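Local coordinates for toxin PAU_02230 (Photorhabdus asymbiotica subsp. asymbiotica ATCC 43949, PDB 6HV6), which is a bacterial toxin whose modelled part joins a mainly helical portion to a six-stranded antiparallel sheet packed against helices, at residues N246-A254 against H344-I354; A199-L210 against H289-K297. The protein carries 1 engineered substitution. One frame throughout, in Å; residues are numbered along the deposited sequence.

Contact 1 (N246-A254 against H344-I354); sequences NGNASKFNA and HPLDYSNVSDI
The ring of Phe252 meets Ile354, Tyr348 and Val351 in three different ways. Ile354 comes from the opposite direction and lays its CD1 methyl over one face of the ring, a CH-pi contact with CD1 3.9 Å from the Phe252 ring centroid; the methyl sits toward the rim, and CG2 of Ile354 reaches CZ beside it. Tyr348 crosses the phenylalanine side chain at about a right angle and touches it CD1 to CD1 at 3.5 Å, the two ring planes inclined at 40°. CG2 of Val351 lies at the ring edge, near its plane. Phe252 is placed among them by a CG anti to its carbonyl carbon (chi1 -63°). Lys251 passes alongside Ile354, its CB 3.9 Å from Ile354 CD1.

Two backbone bonds fasten the segments around a single bridge between Asn253 and Leu346: Asp347 N to Phe252 O, 2.8 Å, and Ala254 N to Pro345 O, 3.0 Å. A water donates both to Asn253 OD1 and, at 2.6 Å, to Pro345 O, while Arg283 also binds OD1. Asp347 OD1 holds Ser349 N in an Asx turn and takes Ser349 OG, at 2.6 Å, on its syn lone pair, which shapes the chain just past the bridge. The contact thus pairs an apolar grip on one aromatic ring with a short polar seam in which Phe252 O and Pro345 O each accept a backbone N-H.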
# COMPACT_ATOMS: atom_id res chain seq x y z
N ASN A 246 -7.47 -1.00 -18.84
CA ASN A 246 -8.14 -1.51 -20.05
C ASN A 246 -9.03 -2.71 -19.77
O ASN A 246 -9.28 -3.53 -20.66
CB ASN A 246 -7.13 -1.85 -21.14
CG ASN A 246 -6.36 -0.64 -21.63
OD1 ASN A 246 -6.87 0.48 -21.61
ND2 ASN A 246 -5.13 -0.86 -22.07
N GLY A 247 -9.52 -2.84 -18.54
CA GLY A 247 -10.24 -4.05 -18.18
C GLY A 247 -9.45 -5.32 -18.35
O GLY A 247 -10.05 -6.41 -18.37
N ASN A 248 -8.12 -5.23 -18.50
CA ASN A 248 -7.27 -6.42 -18.47
C ASN A 248 -7.58 -7.27 -17.25
O ASN A 248 -7.69 -8.49 -17.35
CB ASN A 248 -5.79 -6.04 -18.47
CG ASN A 248 -5.23 -5.83 -19.85
OD1 ASN A 248 -5.72 -6.39 -20.82
ND2 ASN A 248 -4.18 -5.02 -19.95
N ALA A 249 -7.74 -6.62 -16.09
CA ALA A 249 -8.07 -7.36 -14.88
C ALA A 249 -9.41 -8.06 -15.00
O ALA A 249 -9.60 -9.15 -14.45
CB ALA A 249 -8.06 -6.41 -13.67
N SER A 250 -10.35 -7.45 -15.73
CA SER A 250 -11.68 -8.03 -15.84
C SER A 250 -11.68 -9.35 -16.60
O SER A 250 -12.67 -10.10 -16.51
CB SER A 250 -12.62 -7.04 -16.54
OG SER A 250 -12.33 -6.95 -17.92
N LYS A 251 -10.61 -9.65 -17.34
CA LYS A 251 -10.53 -10.92 -18.05
C LYS A 251 -10.50 -12.11 -17.10
O LYS A 251 -10.78 -13.23 -17.53
CB LYS A 251 -9.30 -10.93 -18.96
CG LYS A 251 -9.31 -9.81 -19.99
CD LYS A 251 -8.07 -9.83 -20.86
CE LYS A 251 -8.19 -8.80 -21.98
NZ LYS A 251 -7.13 -8.96 -23.01
N PHE A 252 -10.19 -11.89 -15.83
CA PHE A 252 -10.15 -12.97 -14.85
C PHE A 252 -11.45 -13.10 -14.07
O PHE A 252 -11.52 -13.90 -13.14
CB PHE A 252 -8.95 -12.78 -13.92
CG PHE A 252 -7.62 -12.85 -14.65
CD1 PHE A 252 -7.05 -14.08 -14.96
CD2 PHE A 252 -6.99 -11.70 -15.08
CE1 PHE A 252 -5.85 -14.15 -15.66
CE2 PHE A 252 -5.79 -11.76 -15.77
CZ PHE A 252 -5.22 -12.99 -16.06
N ASN A 253 -12.50 -12.39 -14.48
CA ASN A 253 -13.81 -12.52 -13.87
C ASN A 253 -14.47 -13.83 -14.28
O ASN A 253 -14.56 -14.14 -15.47
CB ASN A 253 -14.70 -11.35 -14.28
CG ASN A 253 -14.56 -10.16 -13.37
OD1 ASN A 253 -14.68 -10.28 -12.15
ND2 ASN A 253 -14.29 -9.00 -13.95
N ALA A 254 -14.94 -14.59 -13.31
CA ALA A 254 -15.73 -15.78 -13.61
C ALA A 254 -17.10 -15.39 -14.14
O ALA A 254 -17.63 -16.02 -15.05
CB ALA A 254 -15.86 -16.67 -12.38
N HIS A 344 -16.42 -11.38 -5.83
CA HIS A 344 -16.44 -11.67 -7.25
C HIS A 344 -15.53 -12.85 -7.54
O HIS A 344 -14.31 -12.76 -7.35
CB HIS A 344 -16.03 -10.43 -8.04
CG HIS A 344 -16.88 -9.24 -7.75
ND1 HIS A 344 -17.95 -8.87 -8.54
CD2 HIS A 344 -16.84 -8.34 -6.73
CE1 HIS A 344 -18.52 -7.79 -8.03
NE2 HIS A 344 -17.86 -7.45 -6.94
N PRO A 345 -16.08 -13.99 -7.97
CA PRO A 345 -15.24 -15.16 -8.24
C PRO A 345 -14.23 -14.85 -9.33
O PRO A 345 -14.55 -14.21 -10.34
CB PRO A 345 -16.24 -16.22 -8.70
CG PRO A 345 -17.59 -15.72 -8.26
CD PRO A 345 -17.50 -14.23 -8.29
N LEU A 346 -12.99 -15.29 -9.11
CA LEU A 346 -11.93 -15.21 -10.10
C LEU A 346 -11.77 -16.55 -10.81
O LEU A 346 -11.90 -17.61 -10.19
CB LEU A 346 -10.61 -14.82 -9.44
CG LEU A 346 -10.55 -13.37 -8.95
CD1 LEU A 346 -9.27 -13.13 -8.21
CD2 LEU A 346 -10.67 -12.40 -10.10
N ASP A 347 -11.49 -16.49 -12.11
CA ASP A 347 -11.32 -17.68 -12.93
C ASP A 347 -9.99 -17.59 -13.66
O ASP A 347 -9.78 -16.67 -14.47
CB ASP A 347 -12.47 -17.82 -13.91
CG ASP A 347 -12.25 -18.93 -14.92
OD1 ASP A 347 -11.67 -19.97 -14.54
OD2 ASP A 347 -12.67 -18.77 -16.08
N TYR A 348 -9.08 -18.52 -13.36
CA TYR A 348 -7.78 -18.55 -14.03
C TYR A 348 -7.69 -19.67 -15.07
O TYR A 348 -6.58 -20.07 -15.43
CB TYR A 348 -6.65 -18.67 -13.01
CG TYR A 348 -6.62 -17.49 -12.06
CD1 TYR A 348 -6.02 -16.29 -12.44
CD2 TYR A 348 -7.23 -17.56 -10.81
CE1 TYR A 348 -6.01 -15.20 -11.58
CE2 TYR A 348 -7.22 -16.46 -9.95
CZ TYR A 348 -6.61 -15.28 -10.34
OH TYR A 348 -6.60 -14.19 -9.49
N SER A 349 -8.84 -20.14 -15.58
CA SER A 349 -8.85 -21.21 -16.58
C SER A 349 -8.11 -20.83 -17.85
O SER A 349 -7.60 -21.71 -18.56
CB SER A 349 -10.29 -21.58 -16.95
OG SER A 349 -10.98 -22.13 -15.85
N ASN A 350 -8.07 -19.55 -18.20
CA ASN A 350 -7.44 -19.11 -19.43
C ASN A 350 -6.16 -18.32 -19.18
O ASN A 350 -5.73 -17.53 -20.03
CB ASN A 350 -8.42 -18.29 -20.26
CG ASN A 350 -9.67 -19.07 -20.61
OD1 ASN A 350 -9.62 -20.27 -20.87
ND2 ASN A 350 -10.81 -18.39 -20.61
N VAL A 351 -5.52 -18.54 -18.02
CA VAL A 351 -4.33 -17.78 -17.66
C VAL A 351 -3.18 -18.02 -18.64
O VAL A 351 -2.30 -17.17 -18.78
CB VAL A 351 -3.91 -18.11 -16.21
CG1 VAL A 351 -3.28 -19.49 -16.12
CG2 VAL A 351 -2.97 -17.04 -15.64
N SER A 352 -3.18 -19.16 -19.34
CA SER A 352 -2.13 -19.38 -20.33
C SER A 352 -2.25 -18.43 -21.50
O SER A 352 -1.25 -18.09 -22.14
CB SER A 352 -2.16 -20.83 -20.81
OG SER A 352 -3.31 -21.08 -21.60
N ASP A 353 -3.47 -17.99 -21.80
CA ASP A 353 -3.73 -17.20 -22.99
C ASP A 353 -3.68 -15.70 -22.74
O ASP A 353 -3.37 -14.93 -23.66
CB ASP A 353 -5.10 -17.58 -23.57
CG ASP A 353 -5.30 -19.08 -23.69
OD1 ASP A 353 -4.37 -19.77 -24.16
OD2 ASP A 353 -6.39 -19.56 -23.32
N ILE A 354 -3.97 -15.25 -21.53
CA ILE A 354 -4.11 -13.82 -21.26
C ILE A 354 -2.72 -13.21 -21.14
O ILE A 354 -1.92 -13.62 -20.30
CB ILE A 354 -4.94 -13.58 -20.01
CG1 ILE A 354 -6.37 -14.07 -20.25
CG2 ILE A 354 -4.90 -12.10 -19.61
CD1 ILE A 354 -7.19 -14.24 -18.98
O HOH W 1 -11.16 -16.50 -18.07
O HOH W 2 -16.41 -12.53 -11.16

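Contact 2 (A199-L210 against H289-K297); sequences ALPESVLMGWAL and HTMLISKIK. Engineered in segment 199-210: Ala199 (natural residue Cys). With EPE (4-(2-hydroxyethyl)-1-piperazine ethanesulfonic acid), chain H.
Leu292 of strand 289-296 rests its CD2 methyl on the backbone of helix 199-210 at Gly207, where CD2 lies 3.5 Å from Gly207 N. Ser203 O, Met206 CB and Leu210 CD1 form the rest of that hollow. Toward the start of the helix, Thr290 wedges between Leu200 and Ser203: its OG1, anti to the carbonyl carbon (chi1 -55°), meets Leu200 CB at 3.6 Å, which turns CG2 onto Ser203. At the other end Leu210 CB lies 3.9 Å from Ile296 CD1, and Leu210 presses its own CD1 against Ser294.

Ser203 OG turns back to Ala199 O, 2.9 Å away, and shares that oxygen with Ser203 N from the opposite face of its plane. The engineered Ala199, naturally cysteine, sets CB 3.6 Å from His289 ND1; His289 NE2 is hydrogen-bonded to Asp309 OD1. The sulfonate of the bound HEPES sits at this end, accepting hydrogen bonds from Leu200 N (2.8 Å to O1S) and Thr290 OG1 (2.7 Å to O3S). Helix and strand run nearly parallel, 13° apart. A helix opening at a natural cysteine, laid on a sheet whose strand carries an aspartate-backed histidine, is consistent with a papain-like fold.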
# COMPACT_ATOMS: atom_id res chain seq x y z
N ALA A 199 -3.83 -2.10 -5.87
CA ALA A 199 -4.44 -3.21 -5.15
C ALA A 199 -5.21 -4.14 -6.09
O ALA A 199 -5.24 -5.35 -5.85
CB ALA A 199 -5.36 -2.67 -4.05
N LEU A 200 -5.84 -3.61 -7.14
CA LEU A 200 -6.57 -4.48 -8.07
C LEU A 200 -5.64 -5.47 -8.77
O LEU A 200 -5.88 -6.69 -8.67
CB LEU A 200 -7.38 -3.63 -9.06
CG LEU A 200 -8.02 -4.39 -10.24
CD1 LEU A 200 -9.01 -5.46 -9.77
CD2 LEU A 200 -8.72 -3.42 -11.21
N PRO A 201 -4.59 -5.04 -9.48
CA PRO A 201 -3.72 -6.03 -10.12
C PRO A 201 -2.96 -6.87 -9.12
O PRO A 201 -2.67 -8.04 -9.41
CB PRO A 201 -2.78 -5.19 -10.99
CG PRO A 201 -2.77 -3.83 -10.30
CD PRO A 201 -4.18 -3.66 -9.80
N GLU A 202 -2.59 -6.31 -7.96
CA GLU A 202 -1.93 -7.12 -6.94
C GLU A 202 -2.83 -8.28 -6.52
O GLU A 202 -2.38 -9.42 -6.43
CB GLU A 202 -1.55 -6.24 -5.74
CG GLU A 202 -0.35 -5.35 -6.05
CD GLU A 202 -0.23 -4.13 -5.14
OE1 GLU A 202 -1.15 -3.84 -4.35
OE2 GLU A 202 0.82 -3.46 -5.22
N SER A 203 -4.11 -7.99 -6.27
CA SER A 203 -5.05 -9.03 -5.85
C SER A 203 -5.22 -10.10 -6.93
O SER A 203 -5.19 -11.30 -6.64
CB SER A 203 -6.40 -8.40 -5.51
OG SER A 203 -6.31 -7.56 -4.38
N VAL A 204 -5.42 -9.67 -8.18
CA VAL A 204 -5.59 -10.62 -9.29
C VAL A 204 -4.34 -11.47 -9.47
O VAL A 204 -4.43 -12.69 -9.64
CB VAL A 204 -5.94 -9.87 -10.59
CG1 VAL A 204 -5.88 -10.81 -11.79
CG2 VAL A 204 -7.32 -9.24 -10.47
N LEU A 205 -3.15 -10.84 -9.43
CA LEU A 205 -1.91 -11.59 -9.62
C LEU A 205 -1.66 -12.56 -8.46
O LEU A 205 -1.22 -13.69 -8.68
CB LEU A 205 -0.74 -10.61 -9.77
CG LEU A 205 0.61 -11.17 -10.22
CD1 LEU A 205 0.51 -11.72 -11.64
CD2 LEU A 205 1.73 -10.11 -10.12
N MET A 206 -1.93 -12.12 -7.23
CA MET A 206 -1.75 -13.00 -6.08
C MET A 206 -2.76 -14.15 -6.07
O MET A 206 -2.46 -15.24 -5.55
CB MET A 206 -1.86 -12.17 -4.79
CG MET A 206 -1.56 -12.97 -3.51
SD MET A 206 0.11 -13.64 -3.49
CE MET A 206 1.06 -12.15 -3.12
N GLY A 207 -3.95 -13.94 -6.62
CA GLY A 207 -4.89 -15.04 -6.76
C GLY A 207 -4.30 -16.17 -7.59
O GLY A 207 -4.42 -17.34 -7.23
N TRP A 208 -3.63 -15.83 -8.69
CA TRP A 208 -2.97 -16.88 -9.46
C TRP A 208 -1.77 -17.45 -8.71
O TRP A 208 -1.55 -18.68 -8.71
CB TRP A 208 -2.52 -16.36 -10.83
CG TRP A 208 -1.72 -17.40 -11.54
CD1 TRP A 208 -0.42 -17.30 -11.94
CD2 TRP A 208 -2.15 -18.73 -11.87
NE1 TRP A 208 -0.03 -18.48 -12.52
CE2 TRP A 208 -1.07 -19.37 -12.50
CE3 TRP A 208 -3.36 -19.43 -11.71
CZ2 TRP A 208 -1.15 -20.68 -12.96
CZ3 TRP A 208 -3.43 -20.74 -12.18
CH2 TRP A 208 -2.34 -21.35 -12.80
N ALA A 209 -0.98 -16.58 -8.08
CA ALA A 209 0.14 -17.05 -7.26
C ALA A 209 -0.33 -18.06 -6.22
O ALA A 209 0.31 -19.10 -6.02
CB ALA A 209 0.81 -15.86 -6.56
N LEU A 210 -1.44 -17.76 -5.55
CA LEU A 210 -1.91 -18.66 -4.50
C LEU A 210 -2.34 -20.00 -5.09
O LEU A 210 -2.09 -21.05 -4.49
CB LEU A 210 -3.06 -18.01 -3.72
CG LEU A 210 -2.64 -17.04 -2.62
CD1 LEU A 210 -3.87 -16.28 -2.12
CD2 LEU A 210 -2.00 -17.81 -1.47
N HIS A 289 -10.61 0.25 -3.19
CA HIS A 289 -9.69 -0.78 -2.73
C HIS A 289 -10.10 -2.12 -3.31
O HIS A 289 -11.27 -2.34 -3.63
CB HIS A 289 -9.66 -0.85 -1.19
CG HIS A 289 -8.49 -1.62 -0.64
ND1 HIS A 289 -7.24 -1.59 -1.23
CD2 HIS A 289 -8.37 -2.40 0.46
CE1 HIS A 289 -6.41 -2.35 -0.53
NE2 HIS A 289 -7.07 -2.85 0.50
N THR A 290 -9.13 -3.01 -3.45
CA THR A 290 -9.38 -4.37 -3.89
C THR A 290 -8.62 -5.31 -2.97
O THR A 290 -7.48 -5.01 -2.59
CB THR A 290 -8.96 -4.60 -5.34
OG1 THR A 290 -9.59 -3.64 -6.19
CG2 THR A 290 -9.32 -6.03 -5.80
N MET A 291 -9.24 -6.42 -2.62
CA MET A 291 -8.58 -7.41 -1.78
C MET A 291 -8.91 -8.78 -2.36
O MET A 291 -9.53 -8.91 -3.42
CB MET A 291 -9.02 -7.24 -0.32
CG MET A 291 -8.60 -5.89 0.32
SD MET A 291 -9.63 -5.52 1.75
CE MET A 291 -11.14 -5.02 0.92
N LEU A 292 -8.52 -9.83 -1.64
CA LEU A 292 -8.64 -11.16 -2.20
C LEU A 292 -8.81 -12.15 -1.06
O LEU A 292 -8.15 -12.03 -0.03
CB LEU A 292 -7.38 -11.51 -3.01
CG LEU A 292 -7.28 -12.94 -3.53
CD1 LEU A 292 -8.10 -13.06 -4.78
CD2 LEU A 292 -5.80 -13.29 -3.77
N ILE A 293 -9.69 -13.14 -1.26
CA ILE A 293 -9.78 -14.26 -0.33
C ILE A 293 -9.74 -15.54 -1.14
O ILE A 293 -10.27 -15.60 -2.26
CB ILE A 293 -11.03 -14.20 0.57
CG1 ILE A 293 -12.31 -14.15 -0.24
CG2 ILE A 293 -10.97 -12.96 1.47
CD1 ILE A 293 -13.53 -13.77 0.60
N SER A 294 -9.08 -16.55 -0.59
CA SER A 294 -8.82 -17.76 -1.36
C SER A 294 -8.91 -18.97 -0.46
O SER A 294 -8.78 -18.88 0.76
CB SER A 294 -7.43 -17.70 -2.02
OG SER A 294 -7.36 -16.63 -2.94
N LYS A 295 -9.15 -20.11 -1.10
CA LYS A 295 -9.06 -21.43 -0.49
C LYS A 295 -8.04 -22.20 -1.32
O LYS A 295 -8.18 -22.29 -2.54
CB LYS A 295 -10.43 -22.11 -0.48
CG LYS A 295 -10.47 -23.53 0.06
CD LYS A 295 -11.91 -24.09 0.02
CE LYS A 295 -12.00 -25.48 0.62
NZ LYS A 295 -13.42 -25.99 0.61
N ILE A 296 -7.01 -22.74 -0.66
CA ILE A 296 -5.91 -23.42 -1.34
C ILE A 296 -5.65 -24.76 -0.67
O ILE A 296 -5.70 -24.87 0.56
CB ILE A 296 -4.63 -22.55 -1.33
CG1 ILE A 296 -4.94 -21.14 -1.85
CG2 ILE A 296 -3.54 -23.20 -2.17
CD1 ILE A 296 -5.41 -21.11 -3.30
N LYS A 297 -5.32 -25.78 -1.47
CA LYS A 297 -5.03 -27.12 -0.94
C LYS A 297 -3.52 -27.38 -0.80
O LYS A 297 -2.71 -26.45 -0.75
CB LYS A 297 -5.66 -28.20 -1.82
N1 EPE H . -7.79 3.59 -6.39
C9 EPE H . -7.25 2.38 -7.03
C10 EPE H . -7.57 1.21 -6.10
S EPE H . -7.81 -0.36 -6.89
O1S EPE H . -6.42 -0.83 -7.25
O2S EPE H . -8.61 -0.13 -8.08
O3S EPE H . -8.42 -1.23 -5.92

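The two contacts lie on the same side of the chain's centre, their own centres about 12 Å apart, and both reach the six-stranded antiparallel sheet. Contact 2 sets helix 199-211 on strand 289-296; contact 1 starts at one of the two outermost strands, 342-346, with strand 280-286 between the two. Helix 199-211 is shared ground: Tyr348 OH lies 2.6 Å from Val204 O, a probable hydrogen bond, and Phe252 CD2 packs 3.6 Å from Val204 CG1. Along the chain the segments alternate, 199-210, 246-254, 289-297 and 344-354, so the two contacts cross along the chain. The helix is therefore held between the sheet and the loops of contact 1.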